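Local coordinates for myosin-I heavy chain (PDB 5EJY), which is an actin-based motor ATPase of early phagocytosis and adhesion, the chain here being the first MyTH4-FERM module of its tail, at residues A[4-7]-A[8-12]; A[171-174]-A[175-179]. All coordinates share one frame; numbering follows the deposited sequence. Where two conformers were deposited one is given.

Contact 1 (A[4-7]-A[8-12]); sequences QILN and DEEIS
Glu-10 sets its CG anti to its own carbonyl carbon (chi1 -64°) and continues straight through CD, which swings the carboxylate back over the preceding residues to Asn-7 and Leu-6. There OE1 accepts the backbone N-H of Asn-7 at 3.2 Å from N, a fairly straight bond that arrives on the anti side of the carboxylate and 26° out of its plane. The Asn-7 amide lies close by, yet its ND2 is badly angled toward Glu-10 OE1 and no bond forms. Across the same turn Asn-7 O accepts from Glu-10 N at 2.9 Å, with the donor well above the carbonyl plane; this closes a type I beta turn over Asp-8 and Glu-9. A weak bond from Ile-11 N also reaches Asn-7 O. Leu-6, whose CG is turned away from its backbone N (chi1 -164°), lays CD1 against the aliphatic part of Glu-10, 3.6 Å from CB, and against its acid group, 3.5 Å from OE1. On another side, Asn-7 and Glu-9 run side by side, Asn-7 CB lying 3.8 Å from Glu-9 CG. The turn rests on helix 143-155, where Asp-8 OD1 takes a salt bridge from Lys-151 and a hydrogen bond from Gln-155, and Ile-11 packs on both of these residues. Asn-7 and Glu-10 are thus tied twice, by carboxylate to N-H and by carbonyl to N-H. The Asn-7 N-H, with a long, weak ion pair to Lys-144 at OE2, would be expected to favour the ionised carboxylate.

Contact 2 (A[171-174]-A[175-179]); sequences YFIL and QRFTL
Gln-175, Arg-176, Phe-177 and Thr-178 give their backbone N-H groups to the carbonyls of Tyr-171, Phe-172, Ile-173 and Leu-174 in the regular i to i+4 pattern of an alpha helix, Arg-176 N reaching Phe-172 O at 2.9 Å. One turn on, Thr-178 OG1 adds a second bond to Leu-174 O at 2.8 Å, so that this oxygen is held by backbone and hydroxyl from opposite faces of its carbonyl plane. The Gln-175 amide leans obliquely against the Tyr-171 ring, their planes 50° apart, with CD 3.6 Å from CE2. Its OE1 settles between two aromatic residues, 3.4 Å from Tyr-171 CD2 and near the plane of the Phe-172 ring at its edge, 3.7 Å from CD1; NE2 donates to Pro-3 O. With an alanine here, the Pro-3 carbonyl would probably lose its donor and part of the Tyr-171 ring its cover. Arg-176 bends sharply at its second torsion (chi2 -90°) and lays CG over one face of Phe-172, a CH-pi contact 3.9 Å from the ring centroid. Beyond the ring its guanidinium pairs with Asp-218 and Glu-225. Ile-173 runs alongside Phe-177, CG1 touching CE2 at 3.8 Å, while Ile-173 and Leu-174 also pack on Cys-133 of helix 119-133. Helix 161-180 thus has one flank built into the helical MyTH4 domain, and the arginine on another joins the ubiquitin-like F1 lobe of the FERM domain, an interdomain link in keeping with a MyTH4-FERM tandem.

Contact 1 comes first along the chain, in the N-terminal segment ahead of helix 16-23; contact 2 follows far later, on helix 161-180. Their centres are 15 Å apart, yet they touch: the Tyr-171 hydroxyl probably hydrogen-bonds to Gln-4 OE1 at 2.7 Å and to Ile-5 N at 3.0 Å, and Ile-5 CD1 packs 3.6 Å from Leu-174 CB. Helix 143-155 is a shared neighbour, meeting Ile-11 from contact 1 and Tyr-171 from contact 2. The N-terminal segment is thereby held across two helices of the MyTH4 domain, and helix 161-180 continues this packing toward the first FERM lobe.

Contact 1 (A[4-7]-A[8-12])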
# COMPACT_ATOMS: atom_id res chain seq x y z
N GLN A 4 26.00 -4.46 0.19
CA GLN A 4 26.21 -5.09 -1.10
C GLN A 4 25.66 -6.51 -1.09
O GLN A 4 25.66 -7.19 -0.06
CB GLN A 4 27.70 -5.11 -1.45
CG GLN A 4 28.30 -3.73 -1.62
CD GLN A 4 27.75 -3.02 -2.83
OE1 GLN A 4 27.56 -3.62 -3.89
NE2 GLN A 4 27.48 -1.73 -2.69
N ILE A 5 25.17 -6.96 -2.24
CA ILE A 5 24.75 -8.34 -2.39
C ILE A 5 26.03 -9.15 -2.58
O ILE A 5 26.12 -10.31 -2.17
CB ILE A 5 23.84 -8.51 -3.62
CG1 ILE A 5 22.55 -7.70 -3.45
CG2 ILE A 5 23.50 -9.98 -3.83
CD1 ILE A 5 21.94 -7.25 -4.76
N LEU A 6 27.02 -8.51 -3.19
CA LEU A 6 28.31 -9.13 -3.48
C LEU A 6 29.40 -8.06 -3.46
O LEU A 6 29.24 -7.00 -4.06
CB LEU A 6 28.27 -9.76 -4.87
CG LEU A 6 29.39 -10.76 -5.17
CD1 LEU A 6 29.27 -11.91 -4.20
CD2 LEU A 6 29.30 -11.24 -6.59
N ASN A 7 30.49 -8.34 -2.76
CA ASN A 7 31.65 -7.44 -2.79
C ASN A 7 32.37 -7.43 -4.14
O ASN A 7 32.37 -8.43 -4.85
CB ASN A 7 32.65 -7.82 -1.69
CG ASN A 7 32.06 -7.70 -0.31
OD1 ASN A 7 31.31 -6.77 -0.01
ND2 ASN A 7 32.38 -8.66 0.55
N ASP A 8 32.99 -6.30 -4.49
CA ASP A 8 33.73 -6.22 -5.74
C ASP A 8 34.74 -7.36 -5.84
O ASP A 8 35.01 -7.87 -6.93
CB ASP A 8 34.45 -4.87 -5.89
CG ASP A 8 33.52 -3.74 -6.33
OD1 ASP A 8 32.44 -4.01 -6.91
OD2 ASP A 8 33.88 -2.56 -6.10
N GLU A 9 35.29 -7.77 -4.70
CA GLU A 9 36.38 -8.73 -4.68
C GLU A 9 35.90 -10.16 -4.92
O GLU A 9 36.70 -11.06 -5.18
CB GLU A 9 37.11 -8.67 -3.34
CG GLU A 9 36.22 -8.99 -2.15
CD GLU A 9 36.99 -9.12 -0.86
OE1 GLU A 9 38.23 -8.94 -0.88
OE2 GLU A 9 36.35 -9.41 0.18
N GLU A 10 34.59 -10.36 -4.81
CA GLU A 10 33.99 -11.67 -5.01
C GLU A 10 33.45 -11.81 -6.42
O GLU A 10 33.00 -12.88 -6.81
CB GLU A 10 32.83 -11.89 -4.05
CG GLU A 10 33.16 -11.93 -2.58
CD GLU A 10 31.91 -12.12 -1.75
OE1 GLU A 10 31.24 -11.11 -1.42
OE2 GLU A 10 31.56 -13.29 -1.46
N ILE A 11 33.46 -10.71 -7.17
CA ILE A 11 32.95 -10.73 -8.53
C ILE A 11 33.66 -11.78 -9.38
O ILE A 11 33.04 -12.46 -10.20
CB ILE A 11 33.13 -9.37 -9.23
CG1 ILE A 11 32.19 -8.33 -8.64
CG2 ILE A 11 32.90 -9.51 -10.71
CD1 ILE A 11 32.47 -6.93 -9.16
N SER A 12 34.97 -11.91 -9.18
CA SER A 12 35.77 -12.83 -9.98
C SER A 12 35.55 -14.29 -9.57
O SER A 12 35.81 -15.19 -10.35
CB SER A 12 37.26 -12.45 -9.93
OG SER A 12 37.76 -12.47 -8.60

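Contact 2 (A[171-174]-A[175-179])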
# COMPACT_ATOMS: atom_id res chain seq x y z
N TYR A 171 20.42 -3.63 -9.84
CA TYR A 171 21.19 -4.00 -8.66
C TYR A 171 20.61 -3.35 -7.42
O TYR A 171 20.47 -3.98 -6.37
CB TYR A 171 22.66 -3.58 -8.83
CG TYR A 171 23.55 -4.13 -7.74
CD1 TYR A 171 24.01 -5.43 -7.79
CD2 TYR A 171 23.93 -3.34 -6.66
CE1 TYR A 171 24.83 -5.94 -6.80
CE2 TYR A 171 24.75 -3.84 -5.66
CZ TYR A 171 25.20 -5.14 -5.74
OH TYR A 171 26.01 -5.66 -4.76
N PHE A 172 20.30 -2.06 -7.53
CA PHE A 172 19.76 -1.32 -6.39
C PHE A 172 18.38 -1.89 -5.96
O PHE A 172 18.13 -2.06 -4.78
CB PHE A 172 19.64 0.16 -6.74
CG PHE A 172 19.19 1.02 -5.58
CD1 PHE A 172 19.95 1.11 -4.42
CD2 PHE A 172 17.99 1.72 -5.64
CE1 PHE A 172 19.52 1.89 -3.35
CE2 PHE A 172 17.56 2.50 -4.57
CZ PHE A 172 18.32 2.59 -3.42
N ILE A 173 17.51 -2.20 -6.91
CA ILE A 173 16.19 -2.72 -6.48
C ILE A 173 16.33 -4.10 -5.81
O ILE A 173 15.58 -4.45 -4.90
CB ILE A 173 15.12 -2.68 -7.61
CG1 ILE A 173 13.69 -2.62 -7.01
CG2 ILE A 173 15.25 -3.86 -8.57
CD1 ILE A 173 13.39 -1.32 -6.30
N LEU A 174 17.34 -4.88 -6.21
CA LEU A 174 17.55 -6.15 -5.51
C LEU A 174 17.95 -5.89 -4.06
O LEU A 174 17.51 -6.59 -3.16
CB LEU A 174 18.63 -7.02 -6.17
CG LEU A 174 18.37 -7.75 -7.49
CD1 LEU A 174 19.62 -8.57 -7.85
CD2 LEU A 174 17.15 -8.65 -7.40
N GLN A 175 18.80 -4.88 -3.85
CA GLN A 175 19.18 -4.49 -2.48
C GLN A 175 17.96 -4.00 -1.67
O GLN A 175 17.80 -4.34 -0.51
CB GLN A 175 20.22 -3.37 -2.51
CG GLN A 175 21.59 -3.76 -3.04
CD GLN A 175 22.45 -2.54 -3.22
OE1 GLN A 175 22.22 -1.74 -4.14
NE2 GLN A 175 23.42 -2.35 -2.33
N ARG A 176 17.14 -3.16 -2.29
CA ARG A 176 15.93 -2.66 -1.63
C ARG A 176 14.99 -3.79 -1.18
O ARG A 176 14.40 -3.76 -0.10
CB ARG A 176 15.20 -1.69 -2.57
CG ARG A 176 15.98 -0.40 -2.89
CD ARG A 176 15.67 0.72 -1.89
NE ARG A 176 14.24 1.02 -1.89
CZ ARG A 176 13.50 1.27 -0.81
NH1 ARG A 176 14.06 1.30 0.40
NH2 ARG A 176 12.20 1.49 -0.94
N PHE A 177 14.82 -4.80 -2.04
CA PHE A 177 13.94 -5.91 -1.68
C PHE A 177 14.60 -6.83 -0.64
O PHE A 177 13.91 -7.47 0.15
CB PHE A 177 13.49 -6.70 -2.91
CG PHE A 177 12.28 -6.12 -3.60
CD1 PHE A 177 11.06 -6.08 -2.94
CD2 PHE A 177 12.36 -5.61 -4.90
CE1 PHE A 177 9.94 -5.53 -3.54
CE2 PHE A 177 11.24 -5.08 -5.50
CZ PHE A 177 10.02 -5.04 -4.83
N THR A 178 15.92 -6.88 -0.62
CA THR A 178 16.60 -7.63 0.44
C THR A 178 16.31 -6.95 1.77
O THR A 178 16.12 -7.60 2.79
CB THR A 178 18.12 -7.70 0.20
OG1 THR A 178 18.37 -8.29 -1.09
CG2 THR A 178 18.79 -8.55 1.28
N LEU A 179 16.27 -5.62 1.75
CA LEU A 179 15.94 -4.86 2.94
C LEU A 179 14.47 -4.99 3.31
O LEU A 179 14.13 -5.22 4.47
CB LEU A 179 16.30 -3.39 2.74
CG LEU A 179 15.86 -2.46 3.87
CD1 LEU A 179 16.67 -2.73 5.12
CD2 LEU A 179 16.01 -1.01 3.44